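Local coordinates for protein ammonium transporter (Kuenenia stuttgartiensis, PDB 6EU6) that probably senses ammonium at the membrane as the ammonium-transporter-family part of an ammonium sensor histidine kinase, at residues 7-12 and 228-233; 137-142 and 365-370; 177-182 and 370-375; 244-249 and 271-276; 252-257 and 267-272. All coordinates share one frame; numbering follows the deposited sequence. Where two conformers were deposited one is given.

Contact 1 of 5, residues 7-12 and 228-233; sequences NINHLW and LLRVSV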
# COMPACT_ATOMS: atom_id res chain seq x y z
N ASN A 7 11.89 17.92 -13.43
CA ASN A 7 12.24 16.86 -12.47
C ASN A 7 11.13 16.57 -11.46
O ASN A 7 10.85 15.43 -11.18
CB ASN A 7 13.49 17.20 -11.67
CG ASN A 7 14.74 17.00 -12.48
OD1 ASN A 7 14.67 16.40 -13.53
ND2 ASN A 7 15.89 17.50 -11.98
N ILE A 8 10.50 17.61 -10.95
CA ILE A 8 9.38 17.48 -10.00
C ILE A 8 8.20 16.78 -10.72
O ILE A 8 7.46 16.03 -10.10
CB ILE A 8 8.99 18.90 -9.60
CG1 ILE A 8 10.04 19.44 -8.65
CG2 ILE A 8 7.65 19.00 -8.99
CD1 ILE A 8 9.91 20.95 -8.44
N ASN A 9 8.03 17.07 -12.00
CA ASN A 9 6.91 16.58 -12.77
C ASN A 9 7.09 15.09 -13.04
O ASN A 9 6.14 14.31 -12.90
CB ASN A 9 6.78 17.32 -14.09
CG ASN A 9 6.22 18.69 -13.94
OD1 ASN A 9 5.75 19.15 -12.91
ND2 ASN A 9 6.31 19.42 -15.00
N HIS A 10 8.32 14.68 -13.33
CA HIS A 10 8.67 13.26 -13.36
C HIS A 10 8.40 12.54 -12.06
O HIS A 10 7.81 11.49 -12.05
CB HIS A 10 10.14 13.03 -13.71
CG HIS A 10 10.45 13.14 -15.16
ND1 HIS A 10 10.23 12.12 -16.04
CD2 HIS A 10 11.05 14.12 -15.87
CE1 HIS A 10 10.62 12.48 -17.24
NE2 HIS A 10 11.10 13.69 -17.17
N LEU A 11 8.85 13.13 -10.97
CA LEU A 11 8.67 12.53 -9.69
C LEU A 11 7.19 12.25 -9.42
O LEU A 11 6.84 11.14 -8.97
CB LEU A 11 9.26 13.43 -8.61
CG LEU A 11 9.10 12.99 -7.15
CD1 LEU A 11 9.60 11.57 -6.95
CD2 LEU A 11 9.83 13.98 -6.25
N TRP A 12 6.33 13.26 -9.67
CA TRP A 12 4.92 13.08 -9.34
C TRP A 12 4.28 12.03 -10.27
O TRP A 12 3.61 11.08 -9.82
CB TRP A 12 4.16 14.37 -9.36
CG TRP A 12 2.64 14.21 -9.23
CD1 TRP A 12 1.69 14.79 -10.03
CD2 TRP A 12 1.92 13.43 -8.26
NE1 TRP A 12 0.45 14.42 -9.63
CE2 TRP A 12 0.55 13.60 -8.54
CE3 TRP A 12 2.31 12.57 -7.19
CZ2 TRP A 12 -0.46 12.96 -7.79
CZ3 TRP A 12 1.31 11.91 -6.44
CH2 TRP A 12 -0.08 12.13 -6.75
N LEU A 228 -2.82 15.29 -14.11
CA LEU A 228 -2.30 16.64 -14.32
C LEU A 228 -1.01 16.63 -15.13
O LEU A 228 -0.68 17.59 -15.83
CB LEU A 228 -2.05 17.33 -12.98
CG LEU A 228 -3.31 17.64 -12.18
CD1 LEU A 228 -2.96 18.22 -10.82
CD2 LEU A 228 -4.21 18.61 -12.92
N LEU A 229 -0.26 15.54 -15.04
CA LEU A 229 1.02 15.41 -15.72
C LEU A 229 2.05 16.46 -15.27
O LEU A 229 3.03 16.64 -15.90
CB LEU A 229 0.84 15.38 -17.23
CG LEU A 229 0.02 14.21 -17.71
CD1 LEU A 229 -0.19 14.29 -19.22
CD2 LEU A 229 0.62 12.88 -17.32
N ARG A 230 1.80 17.12 -14.14
CA ARG A 230 2.70 18.15 -13.64
C ARG A 230 2.28 18.44 -12.21
O ARG A 230 1.17 18.11 -11.82
CB ARG A 230 2.65 19.45 -14.46
CG ARG A 230 1.45 20.33 -14.14
CD ARG A 230 1.53 21.65 -14.91
NE ARG A 230 2.91 21.82 -15.33
CZ ARG A 230 3.86 22.38 -14.59
NH1 ARG A 230 3.58 22.90 -13.38
NH2 ARG A 230 5.08 22.41 -15.09
N VAL A 231 3.16 19.05 -11.44
CA VAL A 231 2.81 19.41 -10.09
C VAL A 231 2.45 20.84 -10.07
O VAL A 231 3.22 21.65 -10.50
CB VAL A 231 4.02 19.22 -9.15
CG1 VAL A 231 3.61 19.49 -7.73
CG2 VAL A 231 4.62 17.83 -9.31
N SER A 232 1.27 21.14 -9.56
CA SER A 232 0.83 22.53 -9.28
C SER A 232 -0.02 22.45 -8.03
O SER A 232 -0.36 21.38 -7.55
CB SER A 232 -0.02 23.14 -10.40
OG SER A 232 -1.02 22.27 -10.92
N VAL A 233 -0.42 23.59 -7.56
CA VAL A 233 -1.46 23.74 -6.53
C VAL A 233 -2.75 22.94 -6.83
O VAL A 233 -3.48 22.46 -5.94
CB VAL A 233 -1.72 25.27 -6.36
CG1 VAL A 233 -0.38 26.00 -6.18
CG2 VAL A 233 -2.37 25.88 -7.58
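Asn9, on the long first helix of the eleven-helix Amt fold, binds the backbone of Val231 in the loop between helices 206-226 and 234-261. The single hydrogen bond across the contact runs from Val231 N to Asn9 OD1, 3.0 Å long and nearly straight at 160°, with the donor standing 42° above the carbonyl plane. Gln5 NE2 also donates to this oxygen, which therefore takes two bonds. Asn9 has CG anti to its carbonyl carbon (chi1 -75°), which brings CG nearer the loop, 3.6 Å from Arg230 CA. The Arg230 side chain has two conformers, and how its guanidinium lies against the amide is doubtful. An alanine in place of Asn9 would probably leave Val231 N without its acceptor and the loop less firmly tied to the helix.

The apolar part centres on one methyl. Val231 CG2 presses against Ile8 CG2 at 3.3 Å, tighter than usual for carbons, and meets Trp12 CB at 3.5 Å. The trimer lies close behind, since Ile8 packs on Ile8 of both neighbouring subunits and Trp12 on Leu11 of one of them.

Trp12 sends its NE1 to Gly225 O, at the end of helix 206-226. Its CD1 lies 3.8 Å from Arg230 O, a carbonyl oxygen that this contact buries and that has no partner in the model.

Contact 2 of 5, residues 137-142 and 365-370; sequences PIFGHW and IVAFSW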
# COMPACT_ATOMS: atom_id res chain seq x y z
N PRO A 137 -5.98 1.06 -27.06
CA PRO A 137 -5.12 2.10 -27.55
C PRO A 137 -5.67 2.87 -28.82
O PRO A 137 -5.36 4.03 -29.00
CB PRO A 137 -3.82 1.36 -27.92
CG PRO A 137 -4.27 -0.02 -28.27
CD PRO A 137 -5.48 -0.29 -27.38
N ILE A 138 -6.48 2.24 -29.65
CA ILE A 138 -7.05 2.96 -30.81
C ILE A 138 -8.10 3.98 -30.37
O ILE A 138 -8.00 5.15 -30.73
CB ILE A 138 -7.60 1.97 -31.86
CG1 ILE A 138 -6.43 1.24 -32.50
CG2 ILE A 138 -8.41 2.73 -32.92
CD1 ILE A 138 -6.79 -0.02 -33.28
N PHE A 139 -9.05 3.58 -29.54
CA PHE A 139 -9.91 4.59 -28.87
C PHE A 139 -9.12 5.64 -28.11
O PHE A 139 -9.44 6.82 -28.16
CB PHE A 139 -11.02 3.99 -27.98
CG PHE A 139 -12.00 5.01 -27.49
CD1 PHE A 139 -11.75 5.75 -26.32
CD2 PHE A 139 -13.15 5.32 -28.21
CE1 PHE A 139 -12.64 6.76 -25.89
CE2 PHE A 139 -14.04 6.34 -27.79
CZ PHE A 139 -13.79 7.03 -26.62
N GLY A 140 -8.05 5.22 -27.48
CA GLY A 140 -7.23 6.16 -26.75
C GLY A 140 -6.62 7.21 -27.67
O GLY A 140 -6.43 8.34 -27.28
N HIS A 141 -6.24 6.77 -28.86
CA HIS A 141 -5.70 7.71 -29.87
C HIS A 141 -6.79 8.75 -30.22
O HIS A 141 -6.55 9.96 -30.23
CB HIS A 141 -5.26 6.99 -31.11
CG HIS A 141 -4.54 7.87 -32.07
ND1 HIS A 141 -3.22 8.24 -31.89
CD2 HIS A 141 -4.96 8.51 -33.20
CE1 HIS A 141 -2.85 9.02 -32.88
NE2 HIS A 141 -3.88 9.20 -33.69
N TRP A 142 -8.01 8.26 -30.41
CA TRP A 142 -9.11 9.16 -30.81
C TRP A 142 -9.32 10.25 -29.81
O TRP A 142 -9.59 11.40 -30.19
CB TRP A 142 -10.39 8.39 -31.05
CG TRP A 142 -10.28 7.34 -32.09
CD1 TRP A 142 -9.24 7.16 -32.98
CD2 TRP A 142 -11.22 6.30 -32.35
NE1 TRP A 142 -9.48 6.03 -33.76
CE2 TRP A 142 -10.70 5.52 -33.39
CE3 TRP A 142 -12.43 5.94 -31.79
CZ2 TRP A 142 -11.36 4.40 -33.86
CZ3 TRP A 142 -13.07 4.87 -32.28
CH2 TRP A 142 -12.53 4.10 -33.28
N ILE A 365 -21.09 7.05 -26.99
CA ILE A 365 -21.65 6.12 -27.98
C ILE A 365 -20.62 5.47 -28.84
O ILE A 365 -20.74 4.30 -29.20
CB ILE A 365 -22.72 6.87 -28.84
CG1 ILE A 365 -23.96 7.04 -27.99
CG2 ILE A 365 -23.03 6.11 -30.10
CD1 ILE A 365 -24.78 8.25 -28.34
N VAL A 366 -19.62 6.23 -29.25
CA VAL A 366 -18.52 5.67 -30.01
C VAL A 366 -17.74 4.64 -29.16
O VAL A 366 -17.43 3.59 -29.66
CB VAL A 366 -17.58 6.76 -30.51
CG1 VAL A 366 -16.31 6.16 -31.09
CG2 VAL A 366 -18.31 7.63 -31.55
N ALA A 367 -17.48 4.95 -27.90
CA ALA A 367 -16.76 4.01 -26.98
C ALA A 367 -17.52 2.69 -26.82
O ALA A 367 -16.96 1.56 -26.97
CB ALA A 367 -16.48 4.67 -25.61
N PHE A 368 -18.83 2.82 -26.66
CA PHE A 368 -19.68 1.64 -26.58
C PHE A 368 -19.61 0.88 -27.85
O PHE A 368 -19.41 -0.32 -27.85
CB PHE A 368 -21.13 2.01 -26.18
CG PHE A 368 -22.03 0.84 -26.07
CD1 PHE A 368 -22.13 0.15 -24.88
CD2 PHE A 368 -22.71 0.36 -27.19
CE1 PHE A 368 -22.92 -0.98 -24.76
CE2 PHE A 368 -23.51 -0.77 -27.07
CZ PHE A 368 -23.63 -1.44 -25.86
N SER A 369 -19.85 1.54 -28.97
CA SER A 369 -19.96 0.80 -30.24
C SER A 369 -18.67 0.09 -30.58
O SER A 369 -18.68 -1.05 -31.09
CB SER A 369 -20.33 1.74 -31.41
OG SER A 369 -21.57 2.42 -31.13
N TRP A 370 -17.55 0.80 -30.38
CA TRP A 370 -16.25 0.23 -30.65
C TRP A 370 -15.91 -0.97 -29.71
O TRP A 370 -15.57 -2.04 -30.18
CB TRP A 370 -15.23 1.35 -30.50
CG TRP A 370 -13.73 0.98 -30.67
CD1 TRP A 370 -12.74 0.99 -29.67
CD2 TRP A 370 -13.06 0.66 -31.88
NE1 TRP A 370 -11.51 0.67 -30.22
CE2 TRP A 370 -11.68 0.43 -31.57
CE3 TRP A 370 -13.48 0.47 -33.20
CZ2 TRP A 370 -10.73 0.10 -32.55
CZ3 TRP A 370 -12.52 0.14 -34.18
CH2 TRP A 370 -11.17 -0.05 -33.84
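Trp370 reaches from helix 353-385 to Ile138, Phe139 and Trp142 on helix 121-144, and its indole makes the largest share of the contact between two nearly antiparallel transmembrane helices of the Amt fold, their axes 11.1 Å apart. From CB the chain turns with CG anti to the backbone N (chi1 177°), which puts CG on the side of helix 121-144. CD1 comes first, 3.8 Å from Phe139 CB. Beside it NE1 donates to Ile135 O, one turn before Ile138. At the ring fusion Trp370 CD2 lies under Trp142 CH2, which stands over one face at 3.8 Å. This is an inclined edge-to-face pair, the six-membered rings 4.9 Å apart at their centroids and their planes at 54°. At the far rim Trp370 CZ2 meets Ile138 CG2 at 3.5 Å, the two side chains crossing at about a right angle.

One turn earlier the partners change. Phe139 CE2 touches Ala367 CB at 3.7 Å and offers its ring edge to Val366 CG1, while Trp142 CZ3 approaches the same valine methyl at 3.7 Å.

Across the two helices the contact is thus one of dispersion and ring electrostatics. Both indole N-H groups are spent on backbone carbonyls, Trp370 on Ile135 and Trp142 on Leu74, which ties down the orientation of the two rings.

Contact 3 of 5, residues 177-182 and 370-375; sequences FAMAAA and WSFGLG
Phe177 and Phe372 are the flat groups of the contact, each set against small residues or methionine of the opposite helix. Ser371 O lies at the edge of the Phe177 ring, near its plane, and Gly375 CA comes within 3.8 Å of Phe177 CD1. The Phe372 ring, with CG anti to the backbone N (chi1 -174°), lies against Met179 and Ala180. Met179 SD is 5.1 Å from the ring centroid and 47° off its normal, an oblique Met-aromatic contact; the methyl CE is modelled too close to the ring to be trusted in detail. Ala180 CB meets Phe372 CD1 at 3.9 Å, Phe368 stacks on the same ring, and a bound maltoside detergent lies about 4 Å from this side chain. An alanine at Phe372 would remove the ring, and would probably leave Phe368 without its stacked partner and a gap beside Met179 and Ala180.

Ser371 OG touches Phe177 CB at 3.4 Å but bonds to Ile173 O, one turn before Phe177. Small residues meet further along: Ala180 CB rests on Gly375 C at 3.7 Å, and a CB on Gly375 would be tight against both Phe177 and Ala180. With axes 7.8 Å apart and crossing at -30°, this is close, roughly parallel packing of two transmembrane helices of the Amt fold through an alanine and a glycine.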
# COMPACT_ATOMS: atom_id res chain seq x y z
N PHE A 177 -16.14 -3.93 -22.96
CA PHE A 177 -15.46 -5.15 -23.33
C PHE A 177 -15.80 -6.29 -22.38
O PHE A 177 -16.13 -7.39 -22.81
CB PHE A 177 -13.95 -4.91 -23.35
CG PHE A 177 -13.16 -6.05 -23.94
CD1 PHE A 177 -13.32 -6.42 -25.27
CD2 PHE A 177 -12.27 -6.78 -23.14
CE1 PHE A 177 -12.60 -7.51 -25.80
CE2 PHE A 177 -11.53 -7.82 -23.68
CZ PHE A 177 -11.72 -8.21 -25.01
N ALA A 178 -15.79 -6.00 -21.08
CA ALA A 178 -16.19 -6.94 -20.09
C ALA A 178 -17.66 -7.34 -20.38
O ALA A 178 -18.03 -8.48 -20.19
CB ALA A 178 -16.10 -6.34 -18.69
N MET A 179 -18.51 -6.37 -20.72
CA MET A 179 -19.91 -6.70 -20.89
C MET A 179 -20.13 -7.71 -22.07
O MET A 179 -20.91 -8.66 -21.93
CB MET A 179 -20.75 -5.47 -21.17
CG MET A 179 -22.21 -5.82 -21.40
SD MET A 179 -23.16 -4.29 -21.49
CE MET A 179 -23.19 -4.00 -23.20
N ALA A 180 -19.43 -7.48 -23.18
CA ALA A 180 -19.45 -8.45 -24.25
C ALA A 180 -18.96 -9.80 -23.81
O ALA A 180 -19.51 -10.86 -24.17
CB ALA A 180 -18.61 -7.96 -25.43
N ALA A 181 -17.85 -9.80 -23.08
CA ALA A 181 -17.33 -11.07 -22.60
C ALA A 181 -18.35 -11.81 -21.66
O ALA A 181 -18.57 -13.03 -21.79
CB ALA A 181 -15.98 -10.86 -21.92
N ALA A 182 -19.02 -11.07 -20.75
CA ALA A 182 -19.95 -11.69 -19.86
C ALA A 182 -21.14 -12.32 -20.64
O ALA A 182 -21.71 -13.35 -20.26
CB ALA A 182 -20.48 -10.70 -18.85
N TRP A 370 -17.55 0.80 -30.38
CA TRP A 370 -16.25 0.23 -30.65
C TRP A 370 -15.91 -0.97 -29.71
O TRP A 370 -15.57 -2.04 -30.18
CB TRP A 370 -15.23 1.35 -30.50
CG TRP A 370 -13.73 0.98 -30.67
CD1 TRP A 370 -12.74 0.99 -29.67
CD2 TRP A 370 -13.06 0.66 -31.88
NE1 TRP A 370 -11.51 0.67 -30.22
CE2 TRP A 370 -11.68 0.43 -31.57
CE3 TRP A 370 -13.48 0.47 -33.20
CZ2 TRP A 370 -10.73 0.10 -32.55
CZ3 TRP A 370 -12.52 0.14 -34.18
CH2 TRP A 370 -11.17 -0.05 -33.84
N SER A 371 -15.99 -0.76 -28.38
CA SER A 371 -15.54 -1.75 -27.43
C SER A 371 -16.54 -2.88 -27.24
O SER A 371 -16.16 -4.05 -27.31
CB SER A 371 -15.11 -1.07 -26.07
OG SER A 371 -14.70 -2.08 -25.17
N PHE A 372 -17.83 -2.59 -27.09
CA PHE A 372 -18.80 -3.68 -27.06
C PHE A 372 -18.83 -4.39 -28.43
O PHE A 372 -18.85 -5.59 -28.50
CB PHE A 372 -20.15 -3.15 -26.71
CG PHE A 372 -21.16 -4.20 -26.53
CD1 PHE A 372 -21.17 -5.00 -25.38
CD2 PHE A 372 -22.13 -4.42 -27.53
CE1 PHE A 372 -22.06 -6.04 -25.25
CE2 PHE A 372 -23.04 -5.45 -27.39
CZ PHE A 372 -23.02 -6.24 -26.24
N GLY A 373 -18.90 -3.66 -29.54
CA GLY A 373 -19.00 -4.32 -30.83
C GLY A 373 -17.79 -5.16 -31.23
O GLY A 373 -17.92 -6.32 -31.64
N LEU A 374 -16.60 -4.61 -31.10
CA LEU A 374 -15.42 -5.45 -31.31
C LEU A 374 -15.25 -6.58 -30.30
O LEU A 374 -14.70 -7.64 -30.61
CB LEU A 374 -14.15 -4.64 -31.32
CG LEU A 374 -13.81 -3.93 -32.61
CD1 LEU A 374 -12.52 -3.12 -32.45
CD2 LEU A 374 -13.64 -4.96 -33.73
N GLY A 375 -15.71 -6.35 -29.09
CA GLY A 375 -15.63 -7.38 -28.09
C GLY A 375 -16.56 -8.50 -28.42
O GLY A 375 -16.15 -9.69 -28.31

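Contact 4 of 5, residues 244-249 and 271-276; sequences MAAASA and TAILAG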
# COMPACT_ATOMS: atom_id res chain seq x y z
N MET A 244 -13.90 13.30 -2.29
CA MET A 244 -15.25 13.72 -1.99
C MET A 244 -16.26 12.99 -2.86
O MET A 244 -17.37 12.74 -2.40
CB MET A 244 -15.42 15.26 -2.13
CG MET A 244 -14.52 16.06 -1.24
SD MET A 244 -14.69 15.60 0.47
CE MET A 244 -16.44 15.89 0.82
N ALA A 245 -15.93 12.67 -4.13
CA ALA A 245 -16.86 11.94 -4.98
C ALA A 245 -17.09 10.55 -4.37
O ALA A 245 -18.25 10.10 -4.30
CB ALA A 245 -16.42 11.81 -6.45
N ALA A 246 -16.01 9.84 -3.96
CA ALA A 246 -16.13 8.52 -3.35
C ALA A 246 -16.99 8.59 -2.07
O ALA A 246 -17.92 7.76 -1.85
CB ALA A 246 -14.78 7.93 -3.01
N ALA A 247 -16.69 9.56 -1.24
CA ALA A 247 -17.37 9.62 0.05
C ALA A 247 -18.87 9.93 -0.16
O ALA A 247 -19.72 9.30 0.43
CB ALA A 247 -16.75 10.69 0.88
N SER A 248 -19.18 10.84 -1.06
CA SER A 248 -20.58 11.19 -1.33
C SER A 248 -21.28 10.04 -1.98
O SER A 248 -22.44 9.82 -1.69
CB SER A 248 -20.74 12.47 -2.21
OG SER A 248 -19.80 13.40 -1.68
N ALA A 249 -20.61 9.35 -2.91
CA ALA A 249 -21.21 8.19 -3.51
C ALA A 249 -21.58 7.14 -2.46
O ALA A 249 -22.70 6.57 -2.50
CB ALA A 249 -20.37 7.61 -4.66
N THR A 271 -20.18 -1.07 -4.89
CA THR A 271 -20.47 -0.67 -6.28
C THR A 271 -20.58 0.85 -6.37
O THR A 271 -20.07 1.46 -7.28
CB THR A 271 -21.75 -1.36 -6.79
OG1 THR A 271 -21.52 -2.75 -6.80
CG2 THR A 271 -22.13 -0.92 -8.19
N ALA A 272 -21.32 1.45 -5.46
CA ALA A 272 -21.56 2.83 -5.55
C ALA A 272 -20.26 3.68 -5.35
O ALA A 272 -20.06 4.67 -6.03
CB ALA A 272 -22.64 3.22 -4.56
N ILE A 273 -19.44 3.29 -4.34
CA ILE A 273 -18.20 3.95 -4.06
C ILE A 273 -17.31 3.92 -5.30
O ILE A 273 -16.83 4.95 -5.74
CB ILE A 273 -17.50 3.33 -2.82
CG1 ILE A 273 -18.36 3.70 -1.59
CG2 ILE A 273 -16.11 3.90 -2.71
CD1 ILE A 273 -18.02 2.93 -0.35
N LEU A 274 -17.12 2.73 -5.85
CA LEU A 274 -16.25 2.61 -6.98
C LEU A 274 -16.79 3.36 -8.23
O LEU A 274 -16.01 3.95 -8.97
CB LEU A 274 -15.99 1.14 -7.30
CG LEU A 274 -15.34 0.21 -6.32
CD1 LEU A 274 -14.97 -1.07 -7.10
CD2 LEU A 274 -14.13 0.84 -5.74
N ALA A 275 -18.11 3.30 -8.44
CA ALA A 275 -18.74 4.07 -9.53
C ALA A 275 -18.54 5.56 -9.38
O ALA A 275 -18.26 6.25 -10.34
CB ALA A 275 -20.22 3.76 -9.66
N GLY A 276 -18.57 6.06 -8.17
CA GLY A 276 -18.27 7.45 -7.98
C GLY A 276 -16.85 7.84 -8.28
O GLY A 276 -16.63 8.91 -8.86
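On the helix of Ala249, whose methyl meets Ala272 O across the contact, Met244 O is gripped twice by one residue. Ser248 OG donates to it at 2.6 Å and Ser248 N at 2.9 Å, the two arriving from opposite faces of the carbonyl plane. The hydroxyl is thus spent on its own helix; the surface facing helix 266-280 is made of small apolar groups.

Chief among these is Ala249 CB. It sits 3.3 Å from Ala272 O and 3.9 Å from Gly276 CA, lodged between two positions one turn apart. Ala245 with Ala249 on one helix, and Ala272 with Gly276 on the other, form small-xxx-small patterns, and through them an antiparallel helical hairpin brings its axes to 7.6 Å at 152°. A CB on Gly276 would clash with Ala249 CB as the helices now stand.

On the flank the packing is looser. Ile273 has CG2 anti to the backbone N, and that methyl stops 4.3 Å from Ala246 CB; Trp217 of helix 206-226 touches both residues. Ile273 also packs on Leu52 of a neighbouring subunit, which touches Ala247 as well. At the far end of the contact Ala245 CB lies 3.8 Å from Gly276 O.

Contact 5 of 5, residues 252-257 and 267-272; sequences SALIFI and GSLFTA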
# COMPACT_ATOMS: atom_id res chain seq x y z
N SER A 252 -24.64 8.48 -0.24
CA SER A 252 -25.89 8.47 -1.02
C SER A 252 -26.35 7.04 -1.09
O SER A 252 -27.51 6.77 -0.92
CB SER A 252 -25.67 9.05 -2.41
OG SER A 252 -25.12 10.34 -2.17
N ALA A 253 -25.41 6.13 -1.32
CA ALA A 253 -25.75 4.72 -1.33
C ALA A 253 -26.28 4.20 -0.00
O ALA A 253 -27.22 3.40 -0.01
CB ALA A 253 -24.55 3.88 -1.78
N LEU A 254 -25.68 4.59 1.12
CA LEU A 254 -26.15 4.14 2.40
C LEU A 254 -27.59 4.58 2.53
O LEU A 254 -28.41 3.79 2.97
CB LEU A 254 -25.39 4.69 3.60
CG LEU A 254 -23.96 4.16 3.78
CD1 LEU A 254 -23.30 4.99 4.89
CD2 LEU A 254 -24.05 2.64 4.04
N ILE A 255 -27.89 5.81 2.13
CA ILE A 255 -29.24 6.32 2.31
C ILE A 255 -30.25 5.60 1.42
O ILE A 255 -31.23 5.13 1.93
CB ILE A 255 -29.29 7.85 2.17
CG1 ILE A 255 -28.52 8.48 3.30
CG2 ILE A 255 -30.74 8.34 2.15
CD1 ILE A 255 -28.11 9.87 2.97
N PHE A 256 -29.97 5.52 0.11
CA PHE A 256 -30.83 4.93 -0.90
C PHE A 256 -31.03 3.43 -0.66
O PHE A 256 -32.13 2.91 -0.87
CB PHE A 256 -30.20 5.15 -2.28
CG PHE A 256 -30.95 4.51 -3.44
CD1 PHE A 256 -32.12 5.07 -3.91
CD2 PHE A 256 -30.46 3.36 -4.07
CE1 PHE A 256 -32.80 4.51 -5.00
CE2 PHE A 256 -31.16 2.77 -5.14
CZ PHE A 256 -32.33 3.36 -5.60
N ILE A 257 -29.96 2.72 -0.29
CA ILE A 257 -30.05 1.31 -0.05
C ILE A 257 -30.90 1.01 1.20
O ILE A 257 -31.64 0.02 1.17
CB ILE A 257 -28.69 0.60 0.07
CG1 ILE A 257 -27.91 0.65 -1.26
CG2 ILE A 257 -28.88 -0.86 0.44
CD1 ILE A 257 -26.39 0.37 -1.08
N GLY A 267 -22.44 -5.30 -1.06
CA GLY A 267 -22.12 -5.37 -2.48
C GLY A 267 -22.45 -4.06 -3.19
O GLY A 267 -21.62 -3.49 -3.89
N SER A 268 -23.63 -3.56 -2.92
CA SER A 268 -24.13 -2.35 -3.57
C SER A 268 -23.44 -1.14 -3.03
O SER A 268 -23.30 -0.16 -3.75
CB SER A 268 -25.65 -2.23 -3.42
OG SER A 268 -26.20 -3.23 -4.23
N LEU A 269 -23.07 -1.14 -1.74
CA LEU A 269 -22.33 -0.01 -1.20
C LEU A 269 -20.97 0.12 -1.90
O LEU A 269 -20.54 1.21 -2.27
CB LEU A 269 -22.13 -0.18 0.30
CG LEU A 269 -21.20 0.83 0.94
CD1 LEU A 269 -21.84 2.19 0.95
CD2 LEU A 269 -20.88 0.39 2.36
N PHE A 270 -20.28 -1.01 -2.09
CA PHE A 270 -18.99 -0.97 -2.80
C PHE A 270 -19.17 -0.51 -4.21
O PHE A 270 -18.43 0.35 -4.71
CB PHE A 270 -18.32 -2.38 -2.89
CG PHE A 270 -18.01 -3.03 -1.55
CD1 PHE A 270 -17.43 -2.35 -0.54
CD2 PHE A 270 -18.21 -4.37 -1.37
CE1 PHE A 270 -17.14 -2.93 0.69
CE2 PHE A 270 -17.93 -4.97 -0.15
CZ PHE A 270 -17.36 -4.24 0.86
N THR A 271 -20.18 -1.07 -4.89
CA THR A 271 -20.47 -0.67 -6.28
C THR A 271 -20.58 0.85 -6.37
O THR A 271 -20.07 1.46 -7.28
CB THR A 271 -21.75 -1.36 -6.79
OG1 THR A 271 -21.52 -2.75 -6.80
CG2 THR A 271 -22.13 -0.92 -8.19
N ALA A 272 -21.32 1.45 -5.46
CA ALA A 272 -21.56 2.83 -5.55
C ALA A 272 -20.26 3.68 -5.35
O ALA A 272 -20.06 4.67 -6.03
CB ALA A 272 -22.64 3.22 -4.56
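Ala253 and Ala272 meet methyl to methyl, the two CB atoms 3.4 Å apart, closer than carbons usually lie. Each is the smallest bump a side chain can make, and where they touch there is little to hold the helices apart. They belong to the antiparallel hairpin of helices 234-261 and 266-280 of the Amt fold, whose segments here cross at 143° with their axes 9.3 Å from each other, and larger side chains pack beside the alanine pair.

In one place Leu269 supplies the bulk. Its CG is anti to the backbone N (chi1 171°). Its CD1 lies 3.8 Å from Leu254 CD2 and 4.2 Å from Ala253 CB, so that this one methyl bridges two residues of the opposite helix. The leucines cross obliquely. Leu254 and Leu269 also pack on Val49 and Leu52, respectively, of a neighbouring subunit, and a bound maltoside detergent lies about 4 Å from Leu254.

In another the bump belongs to helix 234-261. Ile257 stretches its longer branch across, and CD1 settles into the shallow hollow formed by Ser268 and the backbone that follows, 3.6 Å from Ser268 CB and 3.7 Å from Leu269 N. Ile304 of helix 289-312 touches both Ala253 and Ile257.

Ser268 thus has two characters. Its CB serves as apolar floor for the isoleucine methyl, while OG is bonded to Glu307 and Arg261. The contact itself is made almost wholly by carbon, so shape decides the fit, and the polar end of its one hydroxyl-bearing member is satisfied by Glu307 and Arg261, outside the two segments.

In the fold
All five contacts are largely buried, yet their chemistry follows their place. Contact 1, about 23 Å from the chain's centre and beside the trimer interface, joins a helix to a loop and alone of the five carries a hydrogen bond between its segments. Contacts 2 and 3, with centres 12 Å apart, share helix 353-385 and Trp370; the former is aromatic and widely spaced, the latter closer, with alanine and glycine beside a Met-aromatic contact. Contacts 4 and 5 are successive layers of one hairpin, helices 234-261 and 266-280, whose axes separate from the alanine-glycine layer to the leucine and isoleucine one. Contacts 1, 4 and 5 touch one neighbouring subunit, and contact 1 the other as well, whereas contacts 2 and 3 touch none.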